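Local atomic coordinates of conserved hypothetical secreted protein (Helicobacter pylori, PDB entry 4RNY), a protein that is a zinc-binding cell-shape determinant of the M23 peptidase family and probably acts as a metalloendopeptidase. Residues 86-91 with 140-145; 134-139 with 160-165; 154-159 with 168-173; 187-192 with 302-307. One frame throughout, in Å; residues are numbered along the deposited sequence.

Contacts 1, 2 and 3 lie in one antiparallel sheet, whereas contact 4 joins a loop to a strand of the M23 peptidase domain. Strand 136-146 serves both contact 1 and contact 2, whose centres are about 23 Å apart; strand 153-163 serves both contact 2 and contact 3, with centres about 14 Å apart. Contact 3 also touches contact 1: V140 O meets K157 N at 2.8 Å and V140 N meets M158 O at 2.8 Å. Contact 4 touches none of the others; its nearest atoms are about 5 Å from contact 3. It is the one near the metal, with the F302 side chain about 8 Å from the zinc ion.

Contact 1: 86-91 with 140-145; sequences FTRKEK and VYTRDY. With SO4 (sulfate ion), chain D.
The F86 ring carries the D144 carboxylate on one face, the two planes 22° apart, with OD2 of D144 3.4 Å from CE1 of F86; a sulfate oxygen sits at the ring's edge. F86 just precedes strand 87-91, which pairs with antiparallel strand 140-145 through backbone hydrogen bonds at T87-Y145, K89-R143 and K91-Y141. On the T87, K89 and K91 face, the Y145 ring has T87 O in plane at its edge and the K89 ammonium almost on its normal, a cation-pi contact with NZ 4.4 Å from the centroid. The K89 chain, extended beyond CG (chi2 171°), crosses the Y145 side chain at about a right angle. CB of K91 lies over a face of Y141 in a CH-pi contact. On the other face R88 runs alongside D144, making a long salt bridge, while NE2 of Q64 hydrogen-bonds OD2 of D144. The sulfate, probably from the crystallisation liquor, also binds R309; R88 NE donates to its O3 at 2.9 Å, and R88 NH2 to its O1 at 2.7 Å.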
loop_
_atom_site.group_PDB
_atom_site.type_symbol
_atom_site.label_atom_id
_atom_site.label_comp_id
_atom_site.label_asym_id
_atom_site.label_seq_id
_atom_site.Cartn_x
_atom_site.Cartn_y
_atom_site.Cartn_z
ATOM N N PHE A 86 -1.381 -3.189 -16.706
ATOM C CA PHE A 86 -0.040 -3.717 -16.390
ATOM C C PHE A 86 0.079 -5.213 -16.532
ATOM O O PHE A 86 -0.916 -5.895 -16.527
ATOM C CB PHE A 86 0.435 -3.327 -14.974
ATOM C CG PHE A 86 -0.380 -3.921 -13.852
ATOM C CD1 PHE A 86 -0.133 -5.192 -13.380
ATOM C CD2 PHE A 86 -1.375 -3.177 -13.242
ATOM C CE1 PHE A 86 -0.888 -5.723 -12.345
ATOM C CE2 PHE A 86 -2.136 -3.704 -12.219
ATOM C CZ PHE A 86 -1.893 -4.986 -11.764
ATOM N N THR A 87 1.317 -5.683 -16.588
ATOM C CA THR A 87 1.638 -7.114 -16.566
ATOM C C THR A 87 2.213 -7.519 -15.196
ATOM O O THR A 87 3.015 -6.778 -14.616
ATOM C CB THR A 87 2.718 -7.409 -17.641
ATOM O OG1 THR A 87 2.123 -7.261 -18.930
ATOM C CG2 THR A 87 3.218 -8.813 -17.499
ATOM N N ARG A 88 1.831 -8.693 -14.715
ATOM C CA ARG A 88 2.293 -9.207 -13.430
ATOM C C ARG A 88 3.238 -10.364 -13.663
ATOM O O ARG A 88 2.878 -11.287 -14.361
ATOM C CB ARG A 88 1.100 -9.596 -12.543
ATOM C CG ARG A 88 1.473 -9.781 -11.082
ATOM C CD ARG A 88 0.288 -10.106 -10.223
ATOM N NE ARG A 88 -0.760 -9.053 -10.120
ATOM C CZ ARG A 88 -2.006 -9.208 -10.573
ATOM N NH1 ARG A 88 -2.349 -10.304 -11.205
ATOM N NH2 ARG A 88 -2.930 -8.269 -10.406
ATOM N N LYS A 89 4.464 -10.298 -13.115
ATOM C CA LYS A 89 5.438 -11.412 -13.180
ATOM C C LYS A 89 5.729 -11.964 -11.771
ATOM O O LYS A 89 5.796 -11.208 -10.804
ATOM C CB LYS A 89 6.785 -10.966 -13.777
ATOM C CG LYS A 89 6.782 -10.694 -15.260
ATOM C CD LYS A 89 8.087 -10.047 -15.694
ATOM C CE LYS A 89 8.011 -9.591 -17.130
ATOM N NZ LYS A 89 9.293 -8.976 -17.538
ATOM N N GLU A 90 5.928 -13.273 -11.685
ATOM C CA GLU A 90 6.329 -13.941 -10.453
ATOM C C GLU A 90 7.806 -14.334 -10.534
ATOM O O GLU A 90 8.274 -14.860 -11.523
ATOM C CB GLU A 90 5.463 -15.166 -10.207
ATOM C CG GLU A 90 5.758 -15.870 -8.893
ATOM C CD GLU A 90 4.869 -17.064 -8.659
ATOM O OE1 GLU A 90 4.114 -17.084 -7.674
ATOM O OE2 GLU A 90 4.923 -17.989 -9.479
ATOM N N LYS A 91 8.531 -14.088 -9.475
ATOM C CA LYS A 91 9.942 -14.405 -9.417
ATOM C C LYS A 91 10.242 -15.138 -8.115
ATOM O O LYS A 91 9.471 -15.018 -7.164
ATOM C CB LYS A 91 10.742 -13.109 -9.563
ATOM C CG LYS A 91 10.970 -12.751 -11.046
ATOM C CD LYS A 91 10.921 -11.274 -11.322
ATOM C CE LYS A 91 11.662 -10.914 -12.615
ATOM N NZ LYS A 91 11.196 -11.657 -13.820
ATOM N N VAL A 140 9.587 -15.622 -2.881
ATOM C CA VAL A 140 8.678 -15.738 -4.002
ATOM C C VAL A 140 7.779 -14.514 -3.968
ATOM O O VAL A 140 7.143 -14.203 -2.940
ATOM C CB VAL A 140 7.818 -17.024 -3.900
ATOM C CG1 VAL A 140 6.820 -17.086 -5.054
ATOM C CG2 VAL A 140 8.741 -18.238 -3.930
ATOM N N TYR A 141 7.771 -13.789 -5.071
ATOM C CA TYR A 141 7.064 -12.509 -5.122
ATOM C C TYR A 141 6.623 -12.129 -6.500
ATOM O O TYR A 141 7.185 -12.606 -7.497
ATOM C CB TYR A 141 7.948 -11.415 -4.552
ATOM C CG TYR A 141 9.179 -11.083 -5.370
ATOM C CD1 TYR A 141 10.345 -11.854 -5.281
ATOM C CD2 TYR A 141 9.183 -9.990 -6.232
ATOM C CE1 TYR A 141 11.466 -11.554 -6.010
ATOM C CE2 TYR A 141 10.301 -9.660 -6.937
ATOM C CZ TYR A 141 11.452 -10.450 -6.840
ATOM O OH TYR A 141 12.577 -10.106 -7.558
ATOM N N THR A 142 5.627 -11.243 -6.572
ATOM C CA THR A 142 5.215 -10.701 -7.838
ATOM C C THR A 142 5.663 -9.271 -8.011
ATOM O O THR A 142 5.782 -8.505 -7.044
ATOM C CB THR A 142 3.695 -10.748 -8.032
ATOM O OG1 THR A 142 3.012 -9.912 -7.063
ATOM C CG2 THR A 142 3.232 -12.195 -7.943
ATOM N N ARG A 143 5.828 -8.917 -9.267
ATOM C CA ARG A 143 6.235 -7.592 -9.660
ATOM C C ARG A 143 5.373 -7.141 -10.865
ATOM O O ARG A 143 5.147 -7.929 -11.766
ATOM C CB ARG A 143 7.702 -7.662 -10.085
ATOM C CG ARG A 143 8.391 -6.323 -10.112
ATOM C CD ARG A 143 8.491 -5.777 -8.702
ATOM N NE ARG A 143 9.454 -4.680 -8.637
ATOM C CZ ARG A 143 9.131 -3.396 -8.502
ATOM N NH1 ARG A 143 7.876 -2.994 -8.413
ATOM N NH2 ARG A 143 10.087 -2.500 -8.462
ATOM N N ASP A 144 4.959 -5.884 -10.898
ATOM C CA ASP A 144 4.116 -5.358 -11.987
ATOM C C ASP A 144 4.876 -4.469 -12.945
ATOM O O ASP A 144 5.704 -3.653 -12.522
ATOM C CB ASP A 144 2.944 -4.571 -11.433
ATOM C CG ASP A 144 2.027 -5.415 -10.603
ATOM O OD1 ASP A 144 2.115 -6.656 -10.717
ATOM O OD2 ASP A 144 1.199 -4.853 -9.861
ATOM N N TYR A 145 4.541 -4.588 -14.238
ATOM C CA TYR A 145 5.229 -3.865 -15.277
ATOM C C TYR A 145 4.230 -3.124 -16.162
ATOM O O TYR A 145 3.194 -3.687 -16.499
ATOM C CB TYR A 145 6.091 -4.828 -16.094
ATOM C CG TYR A 145 7.206 -5.442 -15.268
ATOM C CD1 TYR A 145 6.949 -6.508 -14.421
ATOM C CD2 TYR A 145 8.504 -4.932 -15.308
ATOM C CE1 TYR A 145 7.943 -7.062 -13.649
ATOM C CE2 TYR A 145 9.517 -5.487 -14.536
ATOM C CZ TYR A 145 9.220 -6.557 -13.708
ATOM O OH TYR A 145 10.198 -7.136 -12.931
HETATM S S SO4 D . -1.763 -5.862 -8.044
HETATM O O1 SO4 D . -3.051 -6.258 -8.655
HETATM O O2 SO4 D . -1.574 -4.390 -8.114
HETATM O O3 SO4 D . -0.617 -6.525 -8.722
HETATM O O4 SO4 D . -1.698 -6.248 -6.628
HETATM O O HOH W 1 11.595 -8.685 -14.950
#

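Contact 2: 134-139 with 160-165; sequences NDKIAI and MVSSRS
S162 and K136 are joined twice: N of S162 donates to O of K136 at 2.9 Å, and N of K136 to OG of S162 at 3.0 Å. With chi1 at 73°, OG stands between the serine's own N and carbonyl carbon, which brings it to the backbone N-H of K136; at the strand start a hydroxyl thus replaces a carbonyl acceptor. Next along, A138 and M160 form a hydrogen-bonded pair, N of A138 meeting O of M160 at 2.8 Å in the carbonyl plane. The short methyl of A138 lies beside M160, their CB atoms 4.3 Å apart; L343 packs on both. On the opposite face I137 CG1 meets V161 CG2 at 4.3 Å, branched side chains suited to a buried layer; L118 touches I137. D135 lies close to the carbonyl of S162, its OD2 held by N of V132. The result is an antiparallel beta-sheet pair of the Csd3 second domain, with helix 112-121 on the I137 face and helix 326-348 on the A138 face.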
loop_
_atom_site.group_PDB
_atom_site.type_symbol
_atom_site.label_atom_id
_atom_site.label_comp_id
_atom_site.label_asym_id
_atom_site.label_seq_id
_atom_site.Cartn_x
_atom_site.Cartn_y
_atom_site.Cartn_z
ATOM N N ASN A 134 26.583 -16.303 4.421
ATOM C CA ASN A 134 26.088 -17.631 4.128
ATOM C C ASN A 134 24.777 -18.048 4.781
ATOM O O ASN A 134 24.348 -19.178 4.573
ATOM C CB ASN A 134 27.160 -18.708 4.323
ATOM C CG ASN A 134 28.202 -18.668 3.226
ATOM O OD1 ASN A 134 28.919 -17.694 3.096
ATOM N ND2 ASN A 134 28.245 -19.699 2.409
ATOM N N ASP A 135 24.145 -17.156 5.539
ATOM C CA ASP A 135 22.732 -17.337 5.850
ATOM C C ASP A 135 22.002 -17.239 4.525
ATOM O O ASP A 135 22.485 -16.588 3.587
ATOM C CB ASP A 135 22.218 -16.240 6.788
ATOM C CG ASP A 135 22.533 -16.504 8.231
ATOM O OD1 ASP A 135 22.668 -17.670 8.618
ATOM O OD2 ASP A 135 22.620 -15.515 9.001
ATOM N N LYS A 136 20.838 -17.885 4.439
ATOM C CA LYS A 136 20.082 -17.965 3.208
ATOM C C LYS A 136 18.784 -17.126 3.285
ATOM O O LYS A 136 18.152 -17.028 4.321
ATOM C CB LYS A 136 19.755 -19.422 2.880
ATOM C CG LYS A 136 20.978 -20.359 2.776
ATOM C CD LYS A 136 20.567 -21.833 2.955
ATOM C CE LYS A 136 21.748 -22.815 3.105
ATOM N NZ LYS A 136 22.181 -23.114 4.524
ATOM N N ILE A 137 18.410 -16.539 2.165
ATOM C CA ILE A 137 17.151 -15.822 2.035
ATOM C C ILE A 137 16.522 -16.282 0.736
ATOM O O ILE A 137 17.189 -16.284 -0.317
ATOM C CB ILE A 137 17.330 -14.315 2.018
ATOM C CG1 ILE A 137 17.801 -13.827 3.356
ATOM C CG2 ILE A 137 16.016 -13.587 1.643
ATOM C CD1 ILE A 137 18.155 -12.375 3.363
ATOM N N ALA A 138 15.284 -16.751 0.827
ATOM C CA ALA A 138 14.440 -17.008 -0.352
ATOM C C ALA A 138 13.168 -16.155 -0.378
ATOM O O ALA A 138 12.521 -15.952 0.641
ATOM C CB ALA A 138 14.037 -18.468 -0.412
ATOM N N ILE A 139 12.777 -15.714 -1.574
ATOM C CA ILE A 139 11.535 -14.935 -1.699
ATOM C C ILE A 139 10.859 -15.256 -3.000
ATOM O O ILE A 139 11.464 -15.130 -4.074
ATOM C CB ILE A 139 11.777 -13.419 -1.682
ATOM C CG1 ILE A 139 12.899 -13.037 -0.719
ATOM C CG2 ILE A 139 10.483 -12.681 -1.332
ATOM C CD1 ILE A 139 13.219 -11.533 -0.804
ATOM N N MET A 160 11.505 -17.323 3.130
ATOM C CA MET A 160 12.220 -18.171 4.086
ATOM C C MET A 160 13.535 -17.445 4.363
ATOM O O MET A 160 14.257 -17.063 3.442
ATOM C CB MET A 160 12.487 -19.553 3.483
ATOM C CG MET A 160 13.089 -20.595 4.428
ATOM S SD MET A 160 14.835 -20.306 4.802
ATOM C CE MET A 160 15.569 -20.660 3.229
ATOM N N VAL A 161 13.800 -17.181 5.631
ATOM C CA VAL A 161 15.084 -16.647 6.045
ATOM C C VAL A 161 15.671 -17.692 6.981
ATOM O O VAL A 161 14.966 -18.176 7.858
ATOM C CB VAL A 161 14.921 -15.357 6.824
ATOM C CG1 VAL A 161 16.251 -14.889 7.368
ATOM C CG2 VAL A 161 14.338 -14.270 5.933
ATOM N N SER A 162 16.925 -18.046 6.802
ATOM C CA SER A 162 17.598 -18.961 7.701
ATOM C C SER A 162 18.661 -18.259 8.519
ATOM O O SER A 162 19.476 -17.551 8.001
ATOM C CB SER A 162 18.188 -20.098 6.947
ATOM O OG SER A 162 19.294 -19.659 6.238
ATOM N N SER A 163 18.607 -18.459 9.813
ATOM C CA SER A 163 19.513 -17.837 10.746
ATOM C C SER A 163 19.711 -18.749 11.946
ATOM O O SER A 163 18.799 -19.318 12.466
ATOM C CB SER A 163 19.043 -16.423 11.126
ATOM O OG SER A 163 19.528 -15.919 12.323
ATOM N N ARG A 164 20.966 -18.879 12.319
ATOM C CA ARG A 164 21.368 -19.607 13.487
ATOM C C ARG A 164 20.707 -20.972 13.579
ATOM O O ARG A 164 20.145 -21.316 14.563
ATOM C CB ARG A 164 21.134 -18.738 14.718
ATOM C CG ARG A 164 22.203 -17.679 14.875
ATOM C CD ARG A 164 21.805 -16.442 15.627
ATOM N NE ARG A 164 21.709 -16.692 17.034
ATOM C CZ ARG A 164 22.582 -16.325 17.954
ATOM N NH1 ARG A 164 23.646 -15.657 17.651
ATOM N NH2 ARG A 164 22.367 -16.651 19.198
ATOM N N SER A 165 20.808 -21.719 12.500
ATOM C CA SER A 165 20.290 -23.072 12.381
ATOM C C SER A 165 18.764 -23.222 12.356
ATOM O O SER A 165 18.276 -24.293 12.533
ATOM C CB SER A 165 20.866 -23.979 13.459
ATOM O OG SER A 165 22.249 -23.837 13.559
#

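Contact 3: 154-159 with 168-173; sequences PTIKMA and YYLFSH. With SO4 (sulfate ion), chain E.
The carbonyl of K157 accepts the backbone N of S172 in a nearly straight bond of 3.0 Å, although the donor is tilted 34° from the carbonyl plane. The hydroxyl of S172 also comes within 3.2 Å of K157 O, where serine is short enough to curl back on the strand; a chi1 of 66° turns OG back over the backbone toward K157. Further along, A159 and L170 exchange two backbone bonds, N of A159 to O of L170 and N of L170 to O of A159, each 2.9 Å long. N of Y169 points the other way and reaches two oxygens of a sulfate, O1 at 3.0 Å, while the same O1 lies in plane at the edge of the Y169 ring; S181 also binds this ion. Strands 153-163 and 166-172 form a beta hairpin, and a classic beta bulge interrupts the first of them where K157 and M158 both face V140. The chain turns a corner at K157. Beyond it, flexible M158 lies alongside F171 and makes a Met-aromatic contact, SD coming obliquely to 3.9 Å from CE1 of F171. On the other face, CD2 of L170 touches CG2 of I156 at 4.0 Å, the two branched side chains crossing at about a right angle. The methyl of A159 is small enough to sit beside that same leucine branch; L118 of helix 112-121 packs against A159.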
loop_
_atom_site.group_PDB
_atom_site.type_symbol
_atom_site.label_atom_id
_atom_site.label_comp_id
_atom_site.label_asym_id
_atom_site.label_seq_id
_atom_site.Cartn_x
_atom_site.Cartn_y
_atom_site.Cartn_z
ATOM N N PRO A 154 6.424 -4.517 -5.061
ATOM C CA PRO A 154 6.293 -5.969 -5.137
ATOM C C PRO A 154 5.289 -6.489 -4.116
ATOM O O PRO A 154 4.968 -5.786 -3.152
ATOM C CB PRO A 154 7.699 -6.470 -4.817
ATOM C CG PRO A 154 8.354 -5.386 -4.041
ATOM C CD PRO A 154 7.642 -4.093 -4.347
ATOM N N THR A 155 4.804 -7.704 -4.328
ATOM C CA THR A 155 4.081 -8.418 -3.302
ATOM C C THR A 155 4.734 -9.743 -2.998
ATOM O O THR A 155 4.911 -10.570 -3.886
ATOM C CB THR A 155 2.620 -8.691 -3.736
ATOM O OG1 THR A 155 1.932 -7.442 -3.772
ATOM C CG2 THR A 155 1.923 -9.556 -2.755
ATOM N N ILE A 156 5.067 -9.961 -1.740
ATOM C CA ILE A 156 5.673 -11.207 -1.308
ATOM C C ILE A 156 4.589 -12.264 -1.145
ATOM O O ILE A 156 3.619 -12.044 -0.423
ATOM C CB ILE A 156 6.392 -11.011 0.026
ATOM C CG1 ILE A 156 7.592 -10.069 -0.177
ATOM C CG2 ILE A 156 6.830 -12.365 0.621
ATOM C CD1 ILE A 156 8.339 -9.784 1.091
ATOM N N LYS A 157 4.745 -13.386 -1.815
ATOM C CA LYS A 157 3.906 -14.596 -1.629
ATOM C C LYS A 157 4.439 -15.584 -0.597
ATOM O O LYS A 157 3.688 -16.127 0.204
ATOM C CB LYS A 157 3.745 -15.350 -2.968
ATOM C CG LYS A 157 3.305 -14.474 -4.137
ATOM C CD LYS A 157 1.957 -13.817 -3.868
ATOM C CE LYS A 157 0.840 -14.840 -3.761
ATOM N NZ LYS A 157 0.669 -15.631 -5.021
ATOM N N MET A 158 5.737 -15.804 -0.617
ATOM C CA MET A 158 6.392 -16.568 0.446
ATOM C C MET A 158 7.832 -16.130 0.632
ATOM O O MET A 158 8.472 -15.680 -0.305
ATOM C CB MET A 158 6.412 -18.060 0.097
ATOM C CG MET A 158 7.433 -18.872 0.891
ATOM S SD MET A 158 7.525 -20.519 0.199
ATOM C CE MET A 158 8.670 -20.245 -1.142
ATOM N N ALA A 159 8.334 -16.268 1.854
ATOM C CA ALA A 159 9.734 -16.098 2.099
ATOM C C ALA A 159 10.192 -17.105 3.127
ATOM O O ALA A 159 9.383 -17.614 3.900
ATOM C CB ALA A 159 10.055 -14.661 2.552
ATOM N N TYR A 168 12.868 -19.558 9.034
ATOM C CA TYR A 168 11.720 -18.748 9.448
ATOM C C TYR A 168 10.924 -18.416 8.194
ATOM O O TYR A 168 11.451 -17.741 7.280
ATOM C CB TYR A 168 12.184 -17.468 10.103
ATOM C CG TYR A 168 13.024 -17.649 11.359
ATOM C CD1 TYR A 168 14.354 -18.018 11.278
ATOM C CD2 TYR A 168 12.487 -17.433 12.603
ATOM C CE1 TYR A 168 15.138 -18.162 12.422
ATOM C CE2 TYR A 168 13.259 -17.562 13.753
ATOM C CZ TYR A 168 14.582 -17.949 13.644
ATOM O OH TYR A 168 15.333 -18.085 14.758
ATOM N N TYR A 169 9.680 -18.885 8.147
ATOM C CA TYR A 169 8.861 -18.746 6.962
ATOM C C TYR A 169 7.770 -17.681 7.090
ATOM O O TYR A 169 7.235 -17.413 8.172
ATOM C CB TYR A 169 8.172 -20.052 6.600
ATOM C CG TYR A 169 9.075 -21.120 6.062
ATOM C CD1 TYR A 169 9.769 -21.962 6.933
ATOM C CD2 TYR A 169 9.215 -21.317 4.700
ATOM C CE1 TYR A 169 10.591 -22.959 6.462
ATOM C CE2 TYR A 169 10.052 -22.302 4.215
ATOM C CZ TYR A 169 10.731 -23.120 5.109
ATOM O OH TYR A 169 11.566 -24.097 4.657
ATOM N N LEU A 170 7.385 -17.138 5.942
ATOM C CA LEU A 170 6.319 -16.151 5.868
ATOM C C LEU A 170 5.476 -16.548 4.659
ATOM O O LEU A 170 6.023 -16.786 3.576
ATOM C CB LEU A 170 6.994 -14.808 5.661
ATOM C CG LEU A 170 6.177 -13.614 5.264
ATOM C CD1 LEU A 170 5.538 -13.058 6.527
ATOM C CD2 LEU A 170 7.038 -12.568 4.586
ATOM N N PHE A 171 4.169 -16.633 4.834
ATOM C CA PHE A 171 3.269 -16.997 3.765
ATOM C C PHE A 171 2.130 -15.968 3.680
ATOM O O PHE A 171 1.527 -15.648 4.677
ATOM C CB PHE A 171 2.661 -18.369 4.058
ATOM C CG PHE A 171 3.674 -19.497 4.169
ATOM C CD1 PHE A 171 4.053 -20.184 3.055
ATOM C CD2 PHE A 171 4.155 -19.892 5.400
ATOM C CE1 PHE A 171 4.983 -21.205 3.140
ATOM C CE2 PHE A 171 5.043 -20.941 5.512
ATOM C CZ PHE A 171 5.460 -21.597 4.388
ATOM N N SER A 172 1.855 -15.483 2.485
ATOM C CA SER A 172 0.726 -14.601 2.220
ATOM C C SER A 172 -0.559 -15.417 2.282
ATOM O O SER A 172 -0.545 -16.666 2.248
ATOM C CB SER A 172 0.855 -13.939 0.833
ATOM O OG SER A 172 0.752 -14.878 -0.219
ATOM N N HIS A 173 -1.668 -14.697 2.375
ATOM C CA HIS A 173 -2.995 -15.290 2.362
ATOM C C HIS A 173 -3.898 -14.329 1.595
ATOM O O HIS A 173 -3.579 -13.143 1.500
ATOM C CB HIS A 173 -3.499 -15.502 3.780
ATOM C CG HIS A 173 -4.767 -16.284 3.854
ATOM N ND1 HIS A 173 -4.791 -17.656 3.993
ATOM C CD2 HIS A 173 -6.059 -15.894 3.802
ATOM C CE1 HIS A 173 -6.043 -18.071 4.052
ATOM N NE2 HIS A 173 -6.831 -17.020 3.954
HETATM S S SO4 E . 8.259 -20.562 11.045
HETATM O O1 SO4 E . 8.336 -21.136 9.697
HETATM O O2 SO4 E . 9.038 -19.303 11.178
HETATM O O3 SO4 E . 6.843 -20.289 11.355
HETATM O O4 SO4 E . 8.807 -21.494 12.066
#

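Contact 4: 187-192 with 302-307; sequences AGFLLE and FGVYKN
Segment 187-192 is irregular loop and 302-307 is mostly strand, and no hydrogen bond links them: even the nearest CA atoms, those of L191 and V304, are 10.1 Å apart. Side chains alone span this separation. F189 and L191 point toward the strand, F302, V304 and K306 toward the loop. L191 and V304 meet tip to tip, CD1 of the leucine 4.0 Å from CG2 of the valine. Leucine suits the longer reach, since its extended chi2 of -178° carries CD1 across, while beta-branched valine fits a strand. The same CD1 of L191 approaches CZ of F302 at 4.4 Å. Strand 299-306 belongs to the antiparallel sheet of the M23 peptidase domain and carries H301, one of the zinc ligands with E34, H219 and D223; the F302 side chain lies about 8 Å from the zinc ion. At the other end the F189 ring presents its edge to K306, CE1 of F189 lying 4.1 Å from CD of K306. Chi1 of 176° and chi2 of 172° extend the lysine to that point, before its bends. CE2 of F189 grazes CG1 of V304 at 4.5 Å. Y316 stacks on the F189 ring, and L260 touches both F189 and K306.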
loop_
_atom_site.group_PDB
_atom_site.type_symbol
_atom_site.label_atom_id
_atom_site.label_comp_id
_atom_site.label_asym_id
_atom_site.label_seq_id
_atom_site.Cartn_x
_atom_site.Cartn_y
_atom_site.Cartn_z
ATOM N N ALA A 187 3.832 -10.193 11.510
ATOM C CA ALA A 187 4.116 -8.886 10.931
ATOM C C ALA A 187 2.852 -8.129 10.663
ATOM O O ALA A 187 2.721 -7.460 9.624
ATOM C CB ALA A 187 4.900 -9.056 9.631
ATOM N N GLY A 188 1.902 -8.263 11.570
ATOM C CA GLY A 188 0.680 -7.526 11.460
ATOM C C GLY A 188 0.713 -6.430 12.495
ATOM O O GLY A 188 1.794 -5.935 12.868
ATOM N N PHE A 189 -0.472 -6.040 12.951
ATOM C CA PHE A 189 -0.595 -5.009 13.946
ATOM C C PHE A 189 -2.030 -4.944 14.459
ATOM O O PHE A 189 -2.924 -5.542 13.879
ATOM C CB PHE A 189 -0.157 -3.672 13.346
ATOM C CG PHE A 189 -0.705 -3.426 11.975
ATOM C CD1 PHE A 189 -0.088 -3.970 10.849
ATOM C CD2 PHE A 189 -1.822 -2.640 11.807
ATOM C CE1 PHE A 189 -0.601 -3.748 9.591
ATOM C CE2 PHE A 189 -2.329 -2.391 10.557
ATOM C CZ PHE A 189 -1.739 -2.962 9.444
ATOM N N LEU A 190 -2.212 -4.244 15.571
ATOM C CA LEU A 190 -3.473 -4.184 16.274
ATOM C C LEU A 190 -3.896 -2.720 16.265
ATOM O O LEU A 190 -3.120 -1.830 16.699
ATOM C CB LEU A 190 -3.305 -4.668 17.692
ATOM C CG LEU A 190 -2.806 -6.107 17.847
ATOM C CD1 LEU A 190 -2.652 -6.376 19.335
ATOM C CD2 LEU A 190 -3.723 -7.115 17.157
ATOM N N LEU A 191 -5.083 -2.462 15.729
ATOM C CA LEU A 191 -5.604 -1.098 15.631
ATOM C C LEU A 191 -6.846 -0.969 16.482
ATOM O O LEU A 191 -7.551 -1.950 16.690
ATOM C CB LEU A 191 -5.988 -0.787 14.182
ATOM C CG LEU A 191 -4.894 -0.714 13.125
ATOM C CD1 LEU A 191 -5.545 -0.339 11.796
ATOM C CD2 LEU A 191 -3.816 0.313 13.506
ATOM N N GLU A 192 -7.097 0.256 16.943
ATOM C CA GLU A 192 -8.293 0.627 17.687
ATOM C C GLU A 192 -9.190 1.431 16.754
ATOM O O GLU A 192 -8.711 2.267 15.994
ATOM C CB GLU A 192 -7.863 1.540 18.839
ATOM C CG GLU A 192 -8.674 1.531 20.097
ATOM C CD GLU A 192 -8.006 2.423 21.120
ATOM O OE1 GLU A 192 -8.559 3.485 21.453
ATOM O OE2 GLU A 192 -6.892 2.108 21.505
ATOM N N PHE A 302 -11.275 7.115 7.293
ATOM C CA PHE A 302 -10.100 6.532 7.925
ATOM C C PHE A 302 -9.417 5.636 6.914
ATOM O O PHE A 302 -10.035 4.679 6.450
ATOM C CB PHE A 302 -10.548 5.698 9.096
ATOM C CG PHE A 302 -9.449 4.956 9.825
ATOM C CD1 PHE A 302 -8.279 5.564 10.186
ATOM C CD2 PHE A 302 -9.650 3.643 10.187
ATOM C CE1 PHE A 302 -7.313 4.894 10.917
ATOM C CE2 PHE A 302 -8.705 2.934 10.909
ATOM C CZ PHE A 302 -7.516 3.558 11.261
ATOM N N GLY A 303 -8.167 5.958 6.607
ATOM C CA GLY A 303 -7.348 5.216 5.664
ATOM C C GLY A 303 -6.116 4.622 6.302
ATOM O O GLY A 303 -5.446 5.306 7.135
ATOM N N VAL A 304 -5.799 3.389 5.913
ATOM C CA VAL A 304 -4.572 2.691 6.328
ATOM C C VAL A 304 -3.744 2.190 5.084
ATOM O O VAL A 304 -4.246 1.480 4.203
ATOM C CB VAL A 304 -4.880 1.531 7.287
ATOM C CG1 VAL A 304 -3.593 0.799 7.660
ATOM C CG2 VAL A 304 -5.593 1.997 8.556
ATOM N N TYR A 305 -2.484 2.598 5.008
ATOM C CA TYR A 305 -1.577 2.242 3.918
ATOM C C TYR A 305 -0.487 1.375 4.539
ATOM O O TYR A 305 0.093 1.717 5.590
ATOM C CB TYR A 305 -0.978 3.515 3.248
ATOM C CG TYR A 305 -2.032 4.334 2.536
ATOM C CD1 TYR A 305 -2.926 5.130 3.255
ATOM C CD2 TYR A 305 -2.200 4.253 1.178
ATOM C CE1 TYR A 305 -3.922 5.826 2.627
ATOM C CE2 TYR A 305 -3.194 4.959 0.526
ATOM C CZ TYR A 305 -4.056 5.757 1.270
ATOM O OH TYR A 305 -5.056 6.422 0.625
ATOM N N LYS A 306 -0.235 0.241 3.927
ATOM C CA LYS A 306 0.863 -0.606 4.327
ATOM C C LYS A 306 1.786 -0.754 3.121
ATOM O O LYS A 306 1.354 -1.169 2.026
ATOM C CB LYS A 306 0.350 -1.946 4.818
ATOM C CG LYS A 306 1.481 -2.929 5.168
ATOM C CD LYS A 306 0.971 -4.190 5.846
ATOM C CE LYS A 306 0.004 -4.978 4.996
ATOM N NZ LYS A 306 0.610 -5.420 3.692
ATOM N N ASN A 307 3.040 -0.360 3.308
ATOM C CA ASN A 307 4.011 -0.301 2.219
ATOM C C ASN A 307 3.449 0.450 1.017
ATOM O O ASN A 307 3.565 -0.010 -0.131
ATOM C CB ASN A 307 4.465 -1.716 1.824
ATOM C CG ASN A 307 5.230 -2.391 2.928
ATOM O OD1 ASN A 307 5.941 -1.739 3.675
ATOM N ND2 ASN A 307 5.061 -3.690 3.069
#